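Local atomic coordinates of 4-oxalocrotonate decarboxylase NahK (Pseudomonas putida, PDB entry 5D2K), a protein that catalyses the metal-assisted decarboxylation of 2-oxohex-3-enedioate to 2-oxopent-4-enoate and carbon dioxide, a step in naphthalene degradation. Residues A[58-72]-A[84-96]. The protein carries 1 engineered substitution. Residues are numbered along the deposited sequence; the frame is centred on the assembly and turned at random.
With OOG (2-oxoadipic acid), chain D; EDO (1,2-ethanediol), chain H.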
loop_
_atom_site.group_PDB
_atom_site.type_symbol
_atom_site.label_atom_id
_atom_site.label_comp_id
_atom_site.label_asym_id
_atom_site.label_seq_id
_atom_site.Cartn_x
_atom_site.Cartn_y
_atom_site.Cartn_z
ATOM N N LYS A 58 -15.874 -6.381 0.517
ATOM C CA LYS A 58 -15.659 -5.964 -0.858
ATOM C C LYS A 58 -15.789 -7.149 -1.808
ATOM O O LYS A 58 -16.403 -7.023 -2.868
ATOM C CB LYS A 58 -14.287 -5.286 -1.012
ATOM C CG LYS A 58 -14.217 -3.951 -0.280
ATOM C CD LYS A 58 -13.019 -3.120 -0.739
ATOM C CE LYS A 58 -12.898 -1.825 0.047
ATOM N NZ LYS A 58 -14.149 -0.979 -0.031
ATOM N N GLU A 59 -15.232 -8.297 -1.432
ATOM C CA GLU A 59 -15.345 -9.511 -2.238
ATOM C C GLU A 59 -16.803 -9.934 -2.412
ATOM O O GLU A 59 -17.212 -10.375 -3.494
ATOM C CB GLU A 59 -14.545 -10.655 -1.603
ATOM C CG GLU A 59 -13.023 -10.511 -1.703
ATOM C CD GLU A 59 -12.273 -11.469 -0.780
ATOM O OE1 GLU A 59 -12.844 -11.886 0.255
ATOM O OE2 GLU A 59 -11.103 -11.801 -1.086
ATOM N N ALA A 60 -17.573 -9.810 -1.328
ATOM C CA ALA A 60 -18.965 -10.243 -1.329
ATOM C C ALA A 60 -19.827 -9.419 -2.268
ATOM O O ALA A 60 -20.843 -9.916 -2.775
ATOM C CB ALA A 60 -19.541 -10.185 0.084
ATOM N N ARG A 61 -19.440 -8.170 -2.514
ATOM C CA ARG A 61 -20.219 -7.351 -3.438
ATOM C C ARG A 61 -19.626 -7.358 -4.845
ATOM O O ARG A 61 -20.048 -6.574 -5.704
ATOM C CB ARG A 61 -20.385 -5.914 -2.905
ATOM C CG ARG A 61 -19.176 -4.977 -2.956
ATOM C CD ARG A 61 -19.545 -3.564 -2.451
ATOM N NE ARG A 61 -19.928 -3.538 -1.034
ATOM C CZ ARG A 61 -19.093 -3.260 -0.034
ATOM N NH1 ARG A 61 -19.528 -3.274 1.227
ATOM N NH2 ARG A 61 -17.814 -2.990 -0.278
ATOM N N GLY A 62 -18.664 -8.251 -5.081
ATOM C CA GLY A 62 -18.178 -8.491 -6.429
ATOM C C GLY A 62 -16.845 -7.859 -6.801
ATOM O O GLY A 62 -16.372 -8.033 -7.934
ATOM N N ASN A 63 -16.234 -7.121 -5.878
ATOM C CA ASN A 63 -14.906 -6.567 -6.159
ATOM C C ASN A 63 -13.864 -7.675 -6.270
ATOM O O ASN A 63 -13.843 -8.605 -5.454
ATOM C CB ASN A 63 -14.409 -5.606 -5.065
ATOM C CG ASN A 63 -15.321 -4.431 -4.794
ATOM O OD1 ASN A 63 -15.091 -3.718 -3.816
ATOM N ND2 ASN A 63 -16.333 -4.205 -5.634
ATOM N N LYS A 64 -12.978 -7.577 -7.261
ATOM C CA LYS A 64 -11.807 -8.442 -7.288
ATOM C C LYS A 64 -10.695 -7.818 -6.454
ATOM O O LYS A 64 -10.535 -6.597 -6.442
ATOM C CB LYS A 64 -11.327 -8.666 -8.728
ATOM C CG LYS A 64 -12.357 -9.367 -9.619
ATOM C CD LYS A 64 -12.688 -10.760 -9.077
ATOM C CE LYS A 64 -13.481 -11.571 -10.091
ATOM N NZ LYS A 64 -13.766 -12.953 -9.622
ATOM N N ILE A 65 -9.939 -8.654 -5.751
ATOM C CA ILE A 65 -8.778 -8.180 -5.014
ATOM C C ILE A 65 -7.574 -8.388 -5.935
ATOM O O ILE A 65 -7.211 -9.526 -6.257
ATOM C CB ILE A 65 -8.617 -8.915 -3.664
ATOM C CG1 ILE A 65 -9.914 -8.838 -2.848
ATOM C CG2 ILE A 65 -7.442 -8.342 -2.865
ATOM C CD1 ILE A 65 -10.415 -7.407 -2.578
ATOM N N VAL A 66 -6.985 -7.289 -6.399
ATOM C CA VAL A 66 -5.996 -7.371 -7.480
ATOM C C VAL A 66 -4.564 -7.265 -6.998
ATOM O O VAL A 66 -3.641 -7.269 -7.817
ATOM C CB VAL A 66 -6.228 -6.287 -8.546
ATOM C CG1 VAL A 66 -7.609 -6.455 -9.185
ATOM C CG2 VAL A 66 -6.072 -4.877 -7.952
ATOM N N GLY A 67 -4.373 -7.210 -5.685
ATOM C CA GLY A 67 -3.028 -7.232 -5.135
ATOM C C GLY A 67 -2.936 -6.937 -3.654
ATOM O O GLY A 67 -3.943 -6.823 -2.971
ATOM N N LEU A 68 -1.707 -6.821 -3.165
ATOM C CA LEU A 68 -1.423 -6.498 -1.775
ATOM C C LEU A 68 -0.417 -5.350 -1.728
ATOM O O LEU A 68 0.319 -5.145 -2.697
ATOM C CB LEU A 68 -0.850 -7.714 -1.030
ATOM C CG LEU A 68 -1.724 -8.959 -0.969
ATOM C CD1 LEU A 68 -0.906 -10.140 -0.446
ATOM C CD2 LEU A 68 -2.969 -8.714 -0.119
ATOM N N LYS A 69 -0.384 -4.603 -0.624
ATOM C CA LYS A 69 0.646 -3.578 -0.440
ATOM C C LYS A 69 1.333 -3.728 0.909
ATOM O O LYS A 69 0.744 -4.187 1.881
ATOM C CB LYS A 69 0.091 -2.142 -0.602
ATOM C CG LYS A 69 -1.224 -1.798 0.113
ATOM C CD LYS A 69 -1.047 -1.230 1.522
ATOM C CE LYS A 69 -0.214 0.048 1.560
ATOM N NZ LYS A 69 -0.934 1.378 1.466
ATOM N N MET A 70 2.613 -3.389 0.929
ATOM C CA MET A 70 3.364 -3.246 2.170
ATOM C C MET A 70 3.511 -1.774 2.482
ATOM O O MET A 70 3.751 -0.959 1.572
ATOM C CB MET A 70 4.731 -3.913 2.056
ATOM C CG MET A 70 4.657 -5.430 2.148
ATOM S SD MET A 70 4.325 -6.012 3.814
ATOM C CE MET A 70 5.840 -5.542 4.629
ATOM N N GLY A 71 3.362 -1.429 3.755
ATOM C CA GLY A 71 3.494 -0.050 4.180
ATOM C C GLY A 71 4.473 0.120 5.321
ATOM O O GLY A 71 4.730 -0.826 6.079
ATOM N N LEU A 72 5.003 1.338 5.436
ATOM C CA LEU A 72 5.952 1.694 6.483
ATOM C C LEU A 72 7.167 0.777 6.423
ATOM O O LEU A 72 7.540 0.130 7.400
ATOM C CB LEU A 72 5.285 1.640 7.854
ATOM C CG LEU A 72 3.958 2.414 7.871
ATOM C CD1 LEU A 72 3.334 2.391 9.245
ATOM C CD2 LEU A 72 4.137 3.858 7.367
ATOM N N GLU A 84 7.169 2.809 13.229
ATOM C CA GLU A 84 8.289 2.055 12.680
ATOM C C GLU A 84 7.963 0.578 12.484
ATOM O O GLU A 84 8.864 -0.245 12.354
ATOM C CB GLU A 84 9.510 2.205 13.582
ATOM C CG GLU A 84 10.061 3.615 13.603
ATOM C CD GLU A 84 10.151 4.177 15.002
ATOM O OE1 GLU A 84 11.103 3.812 15.727
ATOM O OE2 GLU A 84 9.269 4.981 15.377
ATOM N N THR A 85 6.673 0.254 12.460
ATOM C CA THR A 85 6.219 -1.124 12.284
ATOM C C THR A 85 5.631 -1.350 10.888
ATOM O O THR A 85 4.609 -0.748 10.543
ATOM C CB THR A 85 5.152 -1.502 13.333
ATOM O OG1 THR A 85 3.991 -0.683 13.147
ATOM C CG2 THR A 85 5.685 -1.300 14.747
ATOM N N PRO A 86 6.264 -2.218 10.083
ATOM C CA PRO A 86 5.735 -2.519 8.746
ATOM C C PRO A 86 4.405 -3.247 8.807
ATOM O O PRO A 86 4.203 -4.149 9.625
ATOM C CB PRO A 86 6.800 -3.421 8.128
ATOM C CG PRO A 86 8.039 -3.191 8.966
ATOM C CD PRO A 86 7.516 -2.945 10.344
ATOM N N ILE A 87 3.513 -2.847 7.913
ATOM C CA ILE A 87 2.151 -3.361 7.871
ATOM C C ILE A 87 1.797 -3.721 6.438
ATOM O O ILE A 87 2.513 -3.343 5.500
ATOM C CB ILE A 87 1.151 -2.320 8.409
ATOM C CG1 ILE A 87 1.207 -1.045 7.562
ATOM C CG2 ILE A 87 1.460 -1.999 9.876
ATOM C CD1 ILE A 87 0.219 0.045 8.025
ATOM N N TYR A 88 0.704 -4.454 6.255
ATOM C CA TYR A 88 0.223 -4.712 4.910
ATOM C C TYR A 88 -1.268 -4.370 4.812
ATOM O O TYR A 88 -1.943 -4.200 5.825
ATOM C CB TYR A 88 0.480 -6.168 4.482
ATOM C CG TYR A 88 -0.341 -7.228 5.201
ATOM C CD1 TYR A 88 -1.655 -7.502 4.829
ATOM C CD2 TYR A 88 0.210 -7.960 6.252
ATOM C CE1 TYR A 88 -2.393 -8.480 5.488
ATOM C CE2 TYR A 88 -0.510 -8.937 6.909
ATOM C CZ TYR A 88 -1.816 -9.192 6.531
ATOM O OH TYR A 88 -2.546 -10.162 7.192
ATOM N N GLY A 89 -1.749 -4.258 3.580
ATOM C CA GLY A 89 -3.168 -4.112 3.297
ATOM C C GLY A 89 -3.444 -4.693 1.923
ATOM O O GLY A 89 -2.528 -5.184 1.255
ATOM N N PHE A 90 -4.703 -4.659 1.496
ATOM C CA PHE A 90 -5.076 -5.226 0.200
ATOM C C PHE A 90 -5.476 -4.149 -0.806
ATOM O O PHE A 90 -5.797 -3.016 -0.425
ATOM C CB PHE A 90 -6.230 -6.230 0.366
ATOM C CG PHE A 90 -7.533 -5.586 0.769
ATOM C CD1 PHE A 90 -8.396 -5.067 -0.191
ATOM C CD2 PHE A 90 -7.878 -5.470 2.107
ATOM C CE1 PHE A 90 -9.586 -4.449 0.181
ATOM C CE2 PHE A 90 -9.056 -4.865 2.485
ATOM C CZ PHE A 90 -9.916 -4.347 1.520
ATOM N N LEU A 91 -5.468 -4.518 -2.085
ATOM C CA LEU A 91 -5.841 -3.611 -3.174
ATOM C C LEU A 91 -7.070 -4.133 -3.920
ATOM O O LEU A 91 -7.056 -5.250 -4.462
ATOM C CB LEU A 91 -4.665 -3.439 -4.146
ATOM C CG LEU A 91 -3.355 -2.975 -3.507
ATOM C CD1 LEU A 91 -2.230 -3.051 -4.535
ATOM C CD2 LEU A 91 -3.485 -1.550 -2.985
ATOM N N ALA A 92 -8.142 -3.345 -3.933
ATOM C CA ALA A 92 -9.339 -3.700 -4.694
ATOM C C ALA A 92 -9.246 -3.212 -6.137
ATOM O O ALA A 92 -8.536 -2.228 -6.434
ATOM C CB ALA A 92 -10.580 -3.127 -4.024
ATOM N N ASP A 93 -9.973 -3.868 -7.039
ATOM C CA ASP A 93 -9.822 -3.538 -8.453
ATOM C C ASP A 93 -10.136 -2.068 -8.779
ATOM O O ASP A 93 -9.416 -1.460 -9.574
ATOM C CB ASP A 93 -10.642 -4.496 -9.351
ATOM C CG ASP A 93 -12.098 -4.691 -8.925
ATOM O OD1 ASP A 93 -12.679 -3.914 -8.136
ATOM O OD2 ASP A 93 -12.681 -5.662 -9.465
ATOM N N TYR A 94 -11.156 -1.478 -8.156
ATOM C CA TYR A 94 -11.515 -0.095 -8.497
ATOM C C TYR A 94 -10.492 0.918 -7.964
ATOM O O TYR A 94 -10.590 2.114 -8.270
ATOM C CB TYR A 94 -12.925 0.256 -7.993
ATOM C CG TYR A 94 -13.058 0.282 -6.484
ATOM C CD1 TYR A 94 -12.823 1.447 -5.770
ATOM C CD2 TYR A 94 -13.432 -0.852 -5.785
ATOM C CE1 TYR A 94 -12.944 1.472 -4.381
ATOM C CE2 TYR A 94 -13.551 -0.840 -4.401
ATOM C CZ TYR A 94 -13.305 0.333 -3.710
ATOM O OH TYR A 94 -13.432 0.368 -2.332
ATOM N N PHE A 95 -9.509 0.452 -7.183
ATOM C CA PHE A 95 -8.376 1.311 -6.788
ATOM C C PHE A 95 -7.506 1.674 -7.988
ATOM O O PHE A 95 -6.764 2.663 -7.942
ATOM C CB PHE A 95 -7.449 0.635 -5.756
ATOM C CG PHE A 95 -8.038 0.418 -4.373
ATOM C CD1 PHE A 95 -9.366 0.705 -4.066
ATOM C CD2 PHE A 95 -7.211 -0.077 -3.366
ATOM C CE1 PHE A 95 -9.856 0.489 -2.771
ATOM C CE2 PHE A 95 -7.699 -0.306 -2.078
ATOM C CZ PHE A 95 -9.017 -0.024 -1.782
ATOM N N SER A 96 -7.544 0.853 -9.043
ATOM C CA SER A 96 -6.590 0.984 -10.147
ATOM C C SER A 96 -6.853 2.203 -11.039
ATOM O O SER A 96 -7.999 2.522 -11.362
ATOM C CB SER A 96 -6.600 -0.300 -10.989
ATOM O OG SER A 96 -7.864 -0.490 -11.617
HETATM C C2 OOG D . 0.039 4.130 5.669
HETATM C C3 OOG D . 0.374 3.618 4.279
HETATM C C4 OOG D . 1.839 3.246 4.182
HETATM C C6 OOG D . 3.709 3.011 2.379
HETATM O O4 OOG D . 4.038 2.777 1.192
HETATM O O3 OOG D . 4.576 3.300 3.241
HETATM C C5 OOG D . 2.248 2.958 2.755
HETATM C C1 OOG D . 0.082 5.645 5.690
HETATM O O1 OOG D . -0.962 6.319 5.933
HETATM O O2 OOG D . 1.174 6.232 5.469
HETATM O O5 OOG D . 1.451 2.682 1.885
HETATM C C1 EDO H . -0.907 -10.491 10.592
HETATM O O1 EDO H . -1.009 -11.184 9.329
HETATM C C2 EDO H . 0.467 -9.843 10.755
HETATM O O2 EDO H . 0.699 -9.534 12.142
#
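The ring of Tyr-94 receives Lys-58 and Asn-63 at its edge: Lys-58 NZ gives a 2.8 Å hydrogen bond to Tyr-94 OH, which also bonds to Glu-26, and Asn-63 OD1 lies near the ring plane, 3.3 Å from Tyr-94 CE2, its amide turned 68° from the ring. One face of Tyr-94 carries Phe-95 CD1, offset toward the rim. Phe-90 is likewise met at its edge, with Lys-58 CD 3.8 Å from Phe-90 CE1, while Ile-65 CD1 approaches that ring obliquely. At the Tyr-88 edge, in plane, an ethanediol O1 accepts a bond from Tyr-88 OH. Lys-58 runs almost fully extended past Phe-90 and bends only at its last torsion (chi4 -57°), which brings NZ to the tyrosine; NZ also forms salt bridges with Glu-23 and Glu-26.

Strands 65-71 and 87-92 pair antiparallel, with a classic beta bulge where Val-66 and Gly-67 both face Leu-91. Beyond the strands Asp-93 N donates to Lys-64 O, and Lys-64 N returns a bond to Asp-93 OD2 (2.9 Å), from above the carboxylate plane. Met-70 SD packs against Tyr-88 CB on the face shared with Leu-68 and Phe-90, toward helices 44-60 and 213-225.

On the other face, Lys-69 CG rests on Leu-91 CD2, and bends at chi2, chi3 and chi4 turn the chain away from strand 87-92, toward the ligand. Lys-69 NZ donates to the keto oxygen O5 of 2-oxoadipate (2.8 Å), with a salt bridge to Glu-147, a magnesium ligand, and a hydrogen bond to Ala-168 O. Leu-72 N holds the carboxylate O3 at 3.0 Å, and Gly-71 leaves room for the ligand's carbon chain. The antiparallel strand pair thus directs Lys-69 NZ and the Leu-72 N-H at the bound 2-oxoadipate, an arrangement that would be expected to stabilise negative charge there.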